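Side-chain contacts in choline/ethanolamine kinase family protein (Mesorhizobium loti, PDB 3DXQ), which probably acts as an ethanolamine kinase, transferring phosphate from ATP to a small amino alcohol: residues Pro15-Tyr20 with Val83-Tyr88; Arg55-Val60 with Val123-Phe128; Ala108-Ala113 with Glu183-Thr188; Ser164-His169 with Arg240-Ile245; Trp257-Leu262 with Ala273-Arg278. One frame throughout, in Å; residues are numbered along the deposited sequence.

Contact 1. Residues Pro15-Tyr20 with Val83-Tyr88; sequences PMLAGY and VMVTRY
V85 meets the loop at M16 and L17 through its two methyl groups, one for each partner, a small example of one branched strand residue serving two neighbours in a loop. The contact is wholly apolar. L17 and V85 reach toward each other tip to tip, with CD1 of L17 lying 4.0 Å from CG2 of V85. The other branch, CG1 of V85, stands anti to the backbone N (chi1 -175°), which turns it to the selenium of M16, a selenomethionine, at 4.3 Å from SE to CG1. L17 is buried, whereas M16 lies at the exposed margin of the contact.

Within the loop, a type II beta turn runs from L17 to Y20, with G19 at positive phi and a weak bond of 3.2 Å from Y20 N to L17 O; it carries the chain away from the strand after L17.

Strand 84-87 lies between strands 40-45 and 74-77 of the five-stranded antiparallel sheet. The loop joins helix 3-10 to the first strand of that sheet and packs against several strands at once: L17 also touches L40 of strand 40-45 and A37 of strand 32-37, while M16 rests on L75 of strand 74-77.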
# COMPACT_ATOMS: atom_id res chain seq x y z
N PRO A 15 14.50 0.75 -26.39
CA PRO A 15 15.84 1.02 -26.91
C PRO A 15 16.93 1.00 -25.85
O PRO A 15 17.98 0.41 -26.07
CB PRO A 15 15.72 2.42 -27.53
CG PRO A 15 14.28 2.57 -27.83
CD PRO A 15 13.57 1.84 -26.71
N MSE A 16 16.69 1.60 -24.69
CA MSE A 16 17.71 1.62 -23.62
C MSE A 16 18.03 0.26 -22.96
O MSE A 16 19.05 0.13 -22.29
CB MSE A 16 17.39 2.65 -22.54
CG MSE A 16 15.93 2.95 -22.34
SE MSE A 16 15.61 3.73 -20.60
CE MSE A 16 17.34 4.18 -20.02
N LEU A 17 17.16 -0.73 -23.13
CA LEU A 17 17.47 -2.08 -22.67
C LEU A 17 17.86 -3.01 -23.82
O LEU A 17 18.53 -4.01 -23.60
CB LEU A 17 16.30 -2.66 -21.90
CG LEU A 17 16.02 -2.00 -20.55
CD1 LEU A 17 14.78 -2.62 -19.92
CD2 LEU A 17 17.21 -2.17 -19.64
N ALA A 18 17.44 -2.70 -25.05
CA ALA A 18 17.73 -3.55 -26.23
C ALA A 18 19.16 -4.07 -26.24
O ALA A 18 20.11 -3.35 -25.88
CB ALA A 18 17.44 -2.79 -27.53
N GLY A 19 19.32 -5.32 -26.65
CA GLY A 19 20.63 -5.95 -26.75
C GLY A 19 21.37 -6.15 -25.43
O GLY A 19 22.60 -6.17 -25.40
N TYR A 20 20.62 -6.28 -24.34
CA TYR A 20 21.19 -6.61 -23.04
C TYR A 20 21.22 -8.11 -22.92
O TYR A 20 20.16 -8.76 -22.78
CB TYR A 20 20.36 -6.02 -21.91
CG TYR A 20 20.75 -6.53 -20.55
CD1 TYR A 20 21.82 -5.96 -19.86
CD2 TYR A 20 20.04 -7.57 -19.94
CE1 TYR A 20 22.17 -6.42 -18.59
CE2 TYR A 20 20.39 -8.03 -18.69
CZ TYR A 20 21.46 -7.46 -18.02
OH TYR A 20 21.81 -7.91 -16.77
N VAL A 83 4.42 -1.37 -19.88
CA VAL A 83 5.76 -1.71 -19.39
C VAL A 83 6.59 -0.48 -18.96
O VAL A 83 6.63 0.53 -19.66
CB VAL A 83 6.52 -2.52 -20.46
CG1 VAL A 83 7.98 -2.63 -20.14
CG2 VAL A 83 5.89 -3.91 -20.57
N MSE A 84 7.25 -0.59 -17.81
CA MSE A 84 7.93 0.58 -17.22
C MSE A 84 9.39 0.28 -16.86
O MSE A 84 9.70 -0.78 -16.29
CB MSE A 84 7.14 1.04 -15.99
CG MSE A 84 7.64 2.31 -15.37
SE MSE A 84 6.77 2.60 -13.63
CE MSE A 84 5.08 3.28 -14.28
N VAL A 85 10.28 1.20 -17.23
CA VAL A 85 11.69 1.07 -16.88
C VAL A 85 12.06 2.09 -15.81
O VAL A 85 11.86 3.29 -15.99
CB VAL A 85 12.61 1.28 -18.08
CG1 VAL A 85 14.05 1.02 -17.65
CG2 VAL A 85 12.19 0.37 -19.24
N THR A 86 12.57 1.61 -14.68
CA THR A 86 13.03 2.47 -13.61
C THR A 86 14.50 2.21 -13.38
O THR A 86 15.06 1.28 -13.95
CB THR A 86 12.26 2.19 -12.32
OG1 THR A 86 12.43 0.82 -11.95
CG2 THR A 86 10.80 2.46 -12.53
N ARG A 87 15.12 3.03 -12.54
CA ARG A 87 16.51 2.84 -12.25
C ARG A 87 16.61 1.91 -11.06
O ARG A 87 15.81 2.01 -10.13
CB ARG A 87 17.21 4.18 -11.99
CG ARG A 87 18.68 4.01 -11.64
CD ARG A 87 19.51 5.26 -11.92
NE ARG A 87 20.12 5.18 -13.23
CZ ARG A 87 19.73 5.88 -14.29
NH1 ARG A 87 18.72 6.73 -14.24
NH2 ARG A 87 20.36 5.71 -15.42
N TYR A 88 17.57 0.99 -11.10
CA TYR A 88 17.78 0.08 -10.00
C TYR A 88 18.60 0.77 -8.94
O TYR A 88 19.63 1.37 -9.24
CB TYR A 88 18.50 -1.20 -10.41
CG TYR A 88 18.78 -2.13 -9.25
CD1 TYR A 88 17.75 -2.78 -8.59
CD2 TYR A 88 20.09 -2.36 -8.82
CE1 TYR A 88 18.00 -3.65 -7.52
CE2 TYR A 88 20.35 -3.23 -7.75
CZ TYR A 88 19.30 -3.87 -7.11
OH TYR A 88 19.54 -4.72 -6.06

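Contact 2. Residues Arg55-Val60 with Val123-Phe128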
# COMPACT_ATOMS: atom_id res chain seq x y z
N ARG A 55 -3.23 1.44 -15.31
CA ARG A 55 -1.85 1.85 -15.64
C ARG A 55 -1.66 3.34 -15.97
O ARG A 55 -0.57 3.88 -15.78
CB ARG A 55 -1.30 0.95 -16.74
CG ARG A 55 -1.36 -0.53 -16.42
CD ARG A 55 -0.75 -0.83 -15.09
NE ARG A 55 -0.73 -2.25 -14.82
CZ ARG A 55 -0.27 -2.78 -13.71
NH1 ARG A 55 0.21 -2.00 -12.74
NH2 ARG A 55 -0.28 -4.10 -13.56
N ALA A 56 -2.69 3.99 -16.47
CA ALA A 56 -2.61 5.41 -16.76
C ALA A 56 -2.33 6.21 -15.48
O ALA A 56 -1.52 7.14 -15.48
CB ALA A 56 -3.90 5.89 -17.40
N ASN A 57 -3.02 5.83 -14.40
CA ASN A 57 -2.81 6.45 -13.10
C ASN A 57 -1.38 6.24 -12.64
O ASN A 57 -0.68 7.20 -12.31
CB ASN A 57 -3.77 5.86 -12.06
CG ASN A 57 -3.67 6.57 -10.72
OD1 ASN A 57 -3.71 7.80 -10.66
ND2 ASN A 57 -3.53 5.79 -9.65
N GLU A 58 -0.94 4.98 -12.65
CA GLU A 58 0.39 4.61 -12.18
C GLU A 58 1.46 5.46 -12.83
O GLU A 58 2.36 5.94 -12.15
CB GLU A 58 0.67 3.13 -12.44
CG GLU A 58 1.92 2.59 -11.74
CD GLU A 58 2.25 1.18 -12.12
OE1 GLU A 58 1.59 0.64 -13.03
OE2 GLU A 58 3.17 0.61 -11.51
N ALA A 59 1.37 5.65 -14.13
CA ALA A 59 2.41 6.38 -14.86
C ALA A 59 2.54 7.80 -14.29
O ALA A 59 3.63 8.25 -13.95
CB ALA A 59 2.12 6.40 -16.38
N VAL A 60 1.41 8.48 -14.16
CA VAL A 60 1.42 9.85 -13.67
C VAL A 60 1.88 9.90 -12.22
O VAL A 60 2.70 10.72 -11.84
CB VAL A 60 0.01 10.49 -13.79
CG1 VAL A 60 0.00 11.88 -13.16
CG2 VAL A 60 -0.45 10.52 -15.25
N VAL A 123 1.20 15.79 -7.23
CA VAL A 123 -0.24 15.91 -7.48
C VAL A 123 -0.73 14.64 -8.14
O VAL A 123 -0.30 14.34 -9.25
CB VAL A 123 -0.58 17.05 -8.44
CG1 VAL A 123 -2.06 16.99 -8.83
CG2 VAL A 123 -0.23 18.40 -7.80
N PHE A 124 -1.61 13.89 -7.46
CA PHE A 124 -2.18 12.65 -8.01
C PHE A 124 -3.58 12.95 -8.49
O PHE A 124 -4.34 13.63 -7.81
CB PHE A 124 -2.20 11.50 -6.99
CG PHE A 124 -0.83 11.08 -6.47
CD1 PHE A 124 0.34 11.33 -7.17
CD2 PHE A 124 -0.75 10.33 -5.29
CE1 PHE A 124 1.58 10.88 -6.69
CE2 PHE A 124 0.46 9.88 -4.80
CZ PHE A 124 1.64 10.16 -5.50
N PRO A 125 -3.96 12.42 -9.67
CA PRO A 125 -5.22 12.80 -10.32
C PRO A 125 -6.48 12.26 -9.69
O PRO A 125 -7.53 12.87 -9.84
CB PRO A 125 -5.08 12.19 -11.72
CG PRO A 125 -4.20 11.03 -11.53
CD PRO A 125 -3.22 11.41 -10.46
N PHE A 126 -6.40 11.12 -9.03
CA PHE A 126 -7.60 10.50 -8.50
C PHE A 126 -7.69 10.58 -6.99
O PHE A 126 -6.69 10.69 -6.31
CB PHE A 126 -7.71 9.06 -9.01
CG PHE A 126 -7.74 8.96 -10.52
CD1 PHE A 126 -8.51 9.84 -11.29
CD2 PHE A 126 -7.01 7.96 -11.17
CE1 PHE A 126 -8.53 9.73 -12.69
CE2 PHE A 126 -7.04 7.85 -12.58
CZ PHE A 126 -7.80 8.73 -13.32
N ARG A 127 -8.91 10.56 -6.50
CA ARG A 127 -9.22 10.67 -5.09
C ARG A 127 -9.42 9.25 -4.57
O ARG A 127 -10.09 8.45 -5.21
CB ARG A 127 -10.51 11.50 -4.94
CG ARG A 127 -11.10 11.60 -3.54
CD ARG A 127 -10.32 12.56 -2.66
NE ARG A 127 -10.92 12.68 -1.32
CZ ARG A 127 -10.65 11.90 -0.26
NH1 ARG A 127 -9.78 10.89 -0.34
NH2 ARG A 127 -11.27 12.14 0.89
N PHE A 128 -8.81 8.93 -3.43
CA PHE A 128 -8.97 7.62 -2.82
C PHE A 128 -10.33 7.60 -2.14
O PHE A 128 -10.61 8.45 -1.31
CB PHE A 128 -7.84 7.35 -1.83
CG PHE A 128 -7.85 5.95 -1.27
CD1 PHE A 128 -7.29 4.89 -1.98
CD2 PHE A 128 -8.44 5.69 -0.03
CE1 PHE A 128 -7.31 3.60 -1.47
CE2 PHE A 128 -8.45 4.40 0.49
CZ PHE A 128 -7.88 3.36 -0.23
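N57 on the first turn of helix 55-67 faces P125 in an irregular loop, their CA atoms 7.3 Å apart, and the CA atoms of V60 and F124 one helical turn later keep the same 7.3 Å spacing. The amide of N57 does most of the touching. With its CG anti to the backbone N (chi1 -175°), the side chain leaves the helix toward the loop, and its OD1 comes to rest 3.4 Å from CG of P125 and 3.3 Å from CD2 of F126. N57 and F126 pass alongside each other while running in opposite senses, the amide and ring planes inclined by 36°. P125 in turn lies over the centre of one face of the F126 ring. ND2 of N57 is satisfied elsewhere, by the carbonyl of S200, which would hold the amide in this rotation. A turn further on, CG1 of V60 meets CD of P125 at 4.2 Å.

Helix 55-67 follows strand 40-45, the place of helix C in the protein-kinase-like fold. The loop runs on from helix 106-118 to helix 130-141; its F126 and F128 make backbone hydrogen bonds with M202 of strand 201-203, and F124 packs on A61 and E64 of helix 55-67.

Contact 3. Residues Ala108-Ala113 with Glu183-Thr188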
# COMPACT_ATOMS: atom_id res chain seq x y z
N ALA A 108 11.14 4.23 11.25
CA ALA A 108 11.33 5.66 11.22
C ALA A 108 11.62 6.09 9.78
O ALA A 108 11.09 7.09 9.29
CB ALA A 108 12.45 6.08 12.16
N ARG A 109 12.43 5.30 9.09
CA ARG A 109 12.78 5.61 7.72
C ARG A 109 11.56 5.55 6.82
O ARG A 109 11.48 6.31 5.85
CB ARG A 109 13.95 4.73 7.22
CG ARG A 109 15.31 5.12 7.87
CD ARG A 109 16.54 4.51 7.19
NE ARG A 109 16.64 3.07 7.32
CZ ARG A 109 17.00 2.44 8.43
NH1 ARG A 109 17.30 3.14 9.52
NH2 ARG A 109 17.05 1.12 8.47
N ALA A 110 10.62 4.65 7.14
CA ALA A 110 9.34 4.62 6.42
C ALA A 110 8.55 5.92 6.67
O ALA A 110 8.01 6.51 5.73
CB ALA A 110 8.52 3.42 6.85
N GLY A 111 8.52 6.37 7.92
CA GLY A 111 7.84 7.62 8.29
C GLY A 111 8.47 8.82 7.61
O GLY A 111 7.77 9.71 7.13
N GLU A 112 9.79 8.82 7.51
CA GLU A 112 10.50 9.90 6.81
C GLU A 112 10.13 9.90 5.33
O GLU A 112 9.93 10.97 4.75
CB GLU A 112 12.02 9.81 7.05
CG GLU A 112 12.38 10.33 8.50
CD GLU A 112 13.57 9.64 9.23
OE1 GLU A 112 14.42 8.94 8.61
OE2 GLU A 112 13.65 9.80 10.48
N ALA A 113 9.98 8.71 4.74
CA ALA A 113 9.61 8.63 3.32
C ALA A 113 8.20 9.18 3.12
O ALA A 113 7.97 10.00 2.21
CB ALA A 113 9.71 7.20 2.80
N GLU A 183 6.85 -4.98 0.89
CA GLU A 183 7.65 -5.28 -0.32
C GLU A 183 7.86 -4.05 -1.20
O GLU A 183 8.82 -3.98 -1.95
CB GLU A 183 7.04 -6.42 -1.16
CG GLU A 183 5.66 -6.13 -1.76
CD GLU A 183 5.26 -7.14 -2.82
OE1 GLU A 183 5.88 -7.15 -3.91
OE2 GLU A 183 4.29 -7.90 -2.57
N ASN A 184 6.97 -3.07 -1.10
CA ASN A 184 7.10 -1.83 -1.86
C ASN A 184 8.16 -0.86 -1.34
O ASN A 184 8.34 0.20 -1.92
CB ASN A 184 5.74 -1.12 -1.89
CG ASN A 184 4.72 -1.86 -2.74
OD1 ASN A 184 5.10 -2.61 -3.64
ND2 ASN A 184 3.43 -1.65 -2.46
N PHE A 185 8.83 -1.20 -0.24
CA PHE A 185 9.85 -0.34 0.34
C PHE A 185 11.23 -0.90 0.10
O PHE A 185 11.49 -2.06 0.39
CB PHE A 185 9.65 -0.20 1.85
CG PHE A 185 8.51 0.68 2.24
CD1 PHE A 185 7.22 0.17 2.33
CD2 PHE A 185 8.72 2.03 2.53
CE1 PHE A 185 6.17 0.97 2.68
CE2 PHE A 185 7.67 2.84 2.88
CZ PHE A 185 6.38 2.31 2.96
N LEU A 186 12.10 -0.05 -0.44
CA LEU A 186 13.48 -0.42 -0.68
C LEU A 186 14.30 0.38 0.31
O LEU A 186 14.31 1.61 0.27
CB LEU A 186 13.89 -0.10 -2.11
CG LEU A 186 12.92 -0.60 -3.18
CD1 LEU A 186 13.48 -0.25 -4.55
CD2 LEU A 186 12.59 -2.11 -3.05
N ASP A 187 15.02 -0.32 1.18
CA ASP A 187 15.76 0.33 2.23
C ASP A 187 17.25 0.37 1.95
O ASP A 187 17.87 -0.68 1.82
CB ASP A 187 15.53 -0.43 3.54
CG ASP A 187 16.17 0.24 4.74
OD1 ASP A 187 16.36 1.48 4.73
OD2 ASP A 187 16.47 -0.47 5.72
N THR A 188 17.84 1.55 1.84
CA THR A 188 19.29 1.59 1.79
C THR A 188 19.60 1.50 3.26
O THR A 188 18.78 0.99 4.03
CB THR A 188 19.84 2.86 1.13
OG1 THR A 188 19.64 3.99 1.99
CG2 THR A 188 19.18 3.09 -0.20
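R109 and D187 are brought together by complementary torsions. D187 holds its CG anti to the backbone N (chi1 -175°), which carries the carboxylate closer to the helix, while the arginine chain bends at chi3 (-68°) and presents the side of its guanidinium group formed by NE and NH2. The side chains cross at about a right angle, yet their flat ends lie nearly coplanar, 12° apart. The result is a side-on, two-nitrogen salt bridge: NE of R109 bonds OD1 of D187 at 3.1 Å and NH2 bonds OD2 of D187 at 3.2 Å. Both bonds are nearly straight and approach from the syn side of the carboxylate, the one to OD2 along its syn lone pair and the one to OD1 slightly tilted from the carboxylate plane.

Strand 185-187 is the middle of a three-stranded antiparallel sheet; F185 points to the helix, and D187, two residues on, brings its carboxylate end to it. The strand follows the segment that includes D179 and N184, which has the form of the HxDxxxxN motif of the phosphotransferase and choline kinase families. F185 supplies the apolar half of the contact, its CE2 lying 4.1 Å from CB of A110; L212 of helix 206-215 packs on both residues.

The buried carboxylate has a second cationic partner, since OD2 of D187 also forms a salt bridge with R103 NE. Two guanidinium groups around it would be expected to favour its ionised form. The far nitrogen of the first arginine, R109 NH1, donates to the carbonyl of P104, a further bond that probably limits how the group can turn.

Contact 4. Residues Ser164-His169 with Arg240-Ile245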
# COMPACT_ATOMS: atom_id res chain seq x y z
N SER A 164 -18.44 7.65 10.39
CA SER A 164 -19.03 8.83 10.96
C SER A 164 -18.02 9.64 11.77
O SER A 164 -18.01 10.87 11.71
CB SER A 164 -20.20 8.45 11.82
OG SER A 164 -20.82 9.65 12.21
N ALA A 165 -17.16 8.94 12.52
CA ALA A 165 -16.13 9.59 13.31
C ALA A 165 -15.13 10.32 12.40
O ALA A 165 -14.67 11.41 12.71
CB ALA A 165 -15.43 8.56 14.19
N LEU A 166 -14.83 9.71 11.26
CA LEU A 166 -13.93 10.31 10.29
C LEU A 166 -14.56 11.50 9.57
O LEU A 166 -13.84 12.40 9.10
CB LEU A 166 -13.47 9.27 9.27
CG LEU A 166 -12.58 8.11 9.74
CD1 LEU A 166 -12.54 7.05 8.65
CD2 LEU A 166 -11.15 8.55 10.11
N ALA A 167 -15.89 11.50 9.47
CA ALA A 167 -16.62 12.57 8.80
C ALA A 167 -16.94 13.70 9.77
O ALA A 167 -17.27 14.80 9.34
CB ALA A 167 -17.87 12.04 8.16
N ALA A 168 -16.81 13.44 11.07
CA ALA A 168 -17.05 14.45 12.10
C ALA A 168 -16.15 15.68 11.99
O ALA A 168 -16.49 16.71 12.55
CB ALA A 168 -16.94 13.83 13.51
N HIS A 169 -15.02 15.59 11.30
CA HIS A 169 -14.10 16.73 11.18
C HIS A 169 -13.36 16.73 9.84
O HIS A 169 -13.07 15.68 9.29
CB HIS A 169 -13.05 16.72 12.30
CG HIS A 169 -13.62 16.84 13.68
ND1 HIS A 169 -13.90 18.06 14.26
CD2 HIS A 169 -13.96 15.90 14.60
CE1 HIS A 169 -14.41 17.87 15.47
NE2 HIS A 169 -14.45 16.57 15.70
N ARG A 240 -3.11 9.43 16.44
CA ARG A 240 -2.99 8.01 16.78
C ARG A 240 -4.31 7.31 16.52
O ARG A 240 -4.32 6.21 15.98
CB ARG A 240 -2.64 7.89 18.26
CG ARG A 240 -2.23 6.52 18.74
CD ARG A 240 -2.06 6.58 20.25
NE ARG A 240 -1.32 7.78 20.66
CZ ARG A 240 0.01 7.87 20.67
NH1 ARG A 240 0.73 6.84 20.30
NH2 ARG A 240 0.63 8.99 21.02
N GLY A 241 -5.41 7.94 16.90
CA GLY A 241 -6.74 7.38 16.67
C GLY A 241 -7.05 7.13 15.20
O GLY A 241 -7.70 6.15 14.85
N ARG A 242 -6.61 8.03 14.33
CA ARG A 242 -6.86 7.86 12.91
C ARG A 242 -6.06 6.69 12.36
O ARG A 242 -6.58 5.87 11.59
CB ARG A 242 -6.63 9.18 12.13
CG ARG A 242 -7.95 9.84 11.81
CD ARG A 242 -7.93 11.31 11.43
NE ARG A 242 -6.94 11.69 10.41
CZ ARG A 242 -6.02 12.65 10.59
NH1 ARG A 242 -5.94 13.31 11.74
NH2 ARG A 242 -5.17 12.95 9.63
N VAL A 243 -4.82 6.56 12.80
CA VAL A 243 -4.00 5.45 12.35
C VAL A 243 -4.68 4.15 12.76
O VAL A 243 -4.93 3.26 11.94
CB VAL A 243 -2.58 5.52 12.91
CG1 VAL A 243 -1.77 4.38 12.34
CG2 VAL A 243 -1.94 6.83 12.56
N VAL A 244 -5.03 4.03 14.02
CA VAL A 244 -5.68 2.81 14.49
C VAL A 244 -6.98 2.55 13.70
O VAL A 244 -7.27 1.41 13.32
CB VAL A 244 -5.90 2.86 15.99
CG1 VAL A 244 -6.75 1.69 16.47
CG2 VAL A 244 -4.56 2.87 16.68
N ILE A 245 -7.74 3.60 13.41
CA ILE A 245 -8.98 3.49 12.65
C ILE A 245 -8.72 2.90 11.26
O ILE A 245 -9.45 1.99 10.80
CB ILE A 245 -9.70 4.86 12.54
CG1 ILE A 245 -10.49 5.14 13.81
CG2 ILE A 245 -10.64 4.91 11.36
CD1 ILE A 245 -11.52 4.08 14.08
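L166 against R242 and I245 makes a small, apolar helix-to-helix contact between the last part of helix 152-167 and the early part of the long helix 237-263. One residue serves two, three positions apart on the partner helix, and the CA atoms of L166 and R242 are 7.9 Å apart. The isobutyl end of L166 does the reaching: its CD2 lies 3.8 Å from CG of R242 and 3.9 Å from CG2 of I245. The other methyl, CD1 of L166, is also 3.9 Å from CG2 of I245, and the isoleucine branch therefore sits against both tines of the leucine fork. That branch is placed by the I245 torsion, which sets CG2 anti to the backbone N.

R242 offers only the aliphatic root of its chain here. A bend at chi3 (49°) turns its guanidinium away to D204, with which NH2 forms a salt bridge, and a charged residue can thus line an apolar contact. Helix 289-300 also takes part, with F291 and L295 touching I245, while its R299 accepts a hydrogen bond at the backbone O from NE2 of H169. The arrangement is consistent with the largely helical C-terminal lobe of the aminoglycoside phosphotransferase and choline kinase families.

Contact 5. Residues Trp257-Leu262 with Ala273-Arg278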
# COMPACT_ATOMS: atom_id res chain seq x y z
N TRP A 257 -12.63 -7.60 -0.41
CA TRP A 257 -12.03 -7.88 -1.72
C TRP A 257 -11.69 -9.37 -1.88
O TRP A 257 -11.94 -9.97 -2.94
CB TRP A 257 -10.76 -7.07 -1.88
CG TRP A 257 -10.00 -7.37 -3.12
CD1 TRP A 257 -10.17 -6.80 -4.34
CD2 TRP A 257 -8.90 -8.29 -3.25
NE1 TRP A 257 -9.26 -7.30 -5.23
CE2 TRP A 257 -8.46 -8.22 -4.59
CE3 TRP A 257 -8.25 -9.15 -2.36
CZ2 TRP A 257 -7.39 -8.99 -5.07
CZ3 TRP A 257 -7.18 -9.93 -2.84
CH2 TRP A 257 -6.76 -9.84 -4.19
N GLY A 258 -11.10 -9.95 -0.83
CA GLY A 258 -10.71 -11.36 -0.79
C GLY A 258 -11.90 -12.30 -0.87
O GLY A 258 -11.80 -13.38 -1.46
N LEU A 259 -13.02 -11.91 -0.27
CA LEU A 259 -14.27 -12.68 -0.39
C LEU A 259 -14.78 -12.65 -1.84
O LEU A 259 -15.28 -13.67 -2.35
CB LEU A 259 -15.34 -12.19 0.59
CG LEU A 259 -15.28 -12.79 2.00
CD1 LEU A 259 -13.91 -12.64 2.61
CD2 LEU A 259 -16.32 -12.18 2.94
N ILE A 260 -14.61 -11.51 -2.51
CA ILE A 260 -14.99 -11.37 -3.93
C ILE A 260 -14.14 -12.31 -4.81
O ILE A 260 -14.66 -12.92 -5.75
CB ILE A 260 -14.90 -9.86 -4.39
CG1 ILE A 260 -15.94 -9.01 -3.64
CG2 ILE A 260 -15.05 -9.71 -5.92
CD1 ILE A 260 -17.37 -9.41 -3.82
N GLN A 261 -12.85 -12.45 -4.49
CA GLN A 261 -11.97 -13.38 -5.20
C GLN A 261 -12.34 -14.82 -4.92
O GLN A 261 -12.26 -15.66 -5.83
CB GLN A 261 -10.50 -13.15 -4.80
CG GLN A 261 -10.03 -11.74 -5.05
CD GLN A 261 -10.58 -11.21 -6.35
OE1 GLN A 261 -10.39 -11.83 -7.40
NE2 GLN A 261 -11.30 -10.10 -6.28
N LEU A 262 -12.72 -15.12 -3.68
CA LEU A 262 -13.14 -16.48 -3.28
C LEU A 262 -14.41 -16.92 -4.01
O LEU A 262 -14.56 -18.10 -4.37
CB LEU A 262 -13.36 -16.59 -1.77
N ALA A 273 -8.82 -18.39 3.06
CA ALA A 273 -7.85 -18.18 4.14
C ALA A 273 -7.53 -16.69 4.32
O ALA A 273 -7.82 -16.14 5.37
CB ALA A 273 -6.57 -18.97 3.87
N TYR A 274 -6.93 -16.07 3.30
CA TYR A 274 -6.53 -14.64 3.28
C TYR A 274 -7.61 -13.76 3.90
O TYR A 274 -7.34 -12.97 4.80
CB TYR A 274 -6.29 -14.21 1.83
CG TYR A 274 -5.84 -12.78 1.61
CD1 TYR A 274 -6.76 -11.75 1.49
CD2 TYR A 274 -4.49 -12.46 1.47
CE1 TYR A 274 -6.36 -10.44 1.26
CE2 TYR A 274 -4.07 -11.15 1.23
CZ TYR A 274 -5.01 -10.15 1.13
OH TYR A 274 -4.59 -8.85 0.89
N ALA A 275 -8.83 -13.93 3.40
CA ALA A 275 -9.99 -13.20 3.90
C ALA A 275 -10.22 -13.41 5.41
O ALA A 275 -10.35 -12.45 6.16
CB ALA A 275 -11.21 -13.62 3.14
N ASP A 276 -10.25 -14.67 5.83
CA ASP A 276 -10.49 -15.00 7.25
C ASP A 276 -9.42 -14.43 8.17
O ASP A 276 -9.71 -14.05 9.31
CB ASP A 276 -10.55 -16.52 7.47
CG ASP A 276 -11.85 -17.13 6.98
OD1 ASP A 276 -12.82 -16.38 6.78
OD2 ASP A 276 -11.91 -18.37 6.79
N GLY A 277 -8.19 -14.37 7.68
CA GLY A 277 -7.07 -13.85 8.46
C GLY A 277 -7.26 -12.39 8.76
O GLY A 277 -7.38 -11.99 9.93
N ARG A 278 -7.34 -11.60 7.68
CA ARG A 278 -7.45 -10.14 7.77
C ARG A 278 -8.71 -9.68 8.47
O ARG A 278 -8.72 -8.63 9.10
CB ARG A 278 -7.40 -9.50 6.38
CG ARG A 278 -6.21 -9.93 5.55
CD ARG A 278 -5.86 -8.91 4.48
NE ARG A 278 -5.35 -7.67 5.07
CZ ARG A 278 -4.77 -6.68 4.41
NH1 ARG A 278 -4.59 -6.75 3.11
NH2 ARG A 278 -4.36 -5.61 5.07
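G258 and A275, on two antiparallel helices, have their CA atoms only 5.1 Å apart, and the axes of the short segments make a close approach of 8.4 Å with a signed crossing angle of -159°. Small residues at the crossing make this possible: G258 has no side chain to stand in the way, and the methyl of A275 points to the opposing backbone, with A275 CB 4.3 Å from G258 C. The model places L259 too close to A275 for their separation to be interpreted.

Beside the crossing, CE1 of Y274 comes to the edge of the W257 indole, near its plane, at 4.2 Å from CZ3 of W257. The indole leaves its helix with CG anti to the backbone N (chi1 175°), and one of its faces is occupied, toward the rim, by CG of Q261 from the next turn, whose NE2 bonds weakly to the carbonyl of W257.

Y274 is tied to its own helix as well, for NH1 of R278 donates to its OH at 3.1 Å, with the oxygen in the guanidinium plane. The remaining nitrogens of this buried arginine make salt bridges, NE with D251 and NH2 with E215. A second arginine, R281, lies near NE, and the two acids would be expected to offset the like charges.

Helices 237-263 and 271-287 form an antiparallel hairpin joined by a short loop. W257 packs edge-to-face with W254 one turn earlier and touches Y137 of helix 130-141, the same helix whose V140 meets I260.

Overall arrangement
The five contacts are spread over the two lobes expected of a protein-kinase-like phosphotransferase. Contact 1 lies on the five-stranded antiparallel sheet, and contact 2, centred 23 Å away, joins helix 55-67 to the other lobe; the two touch where M84 packs on E58 and A59. Contact 3, 21 Å from contact 2 between centres, sets helix 106-118 on the three-stranded sheet. Contacts 1 and 2 alternate along the chain, as do 2 and 3, and 3 and 4, so successive parts of the chain are interleaved. Contacts 4 and 5, centres 25 Å apart, share the long helix 237-263; contact 5 closes last. Contacts 1 and 4, 43 Å apart between centres, lie on opposite sides of the chain's centre.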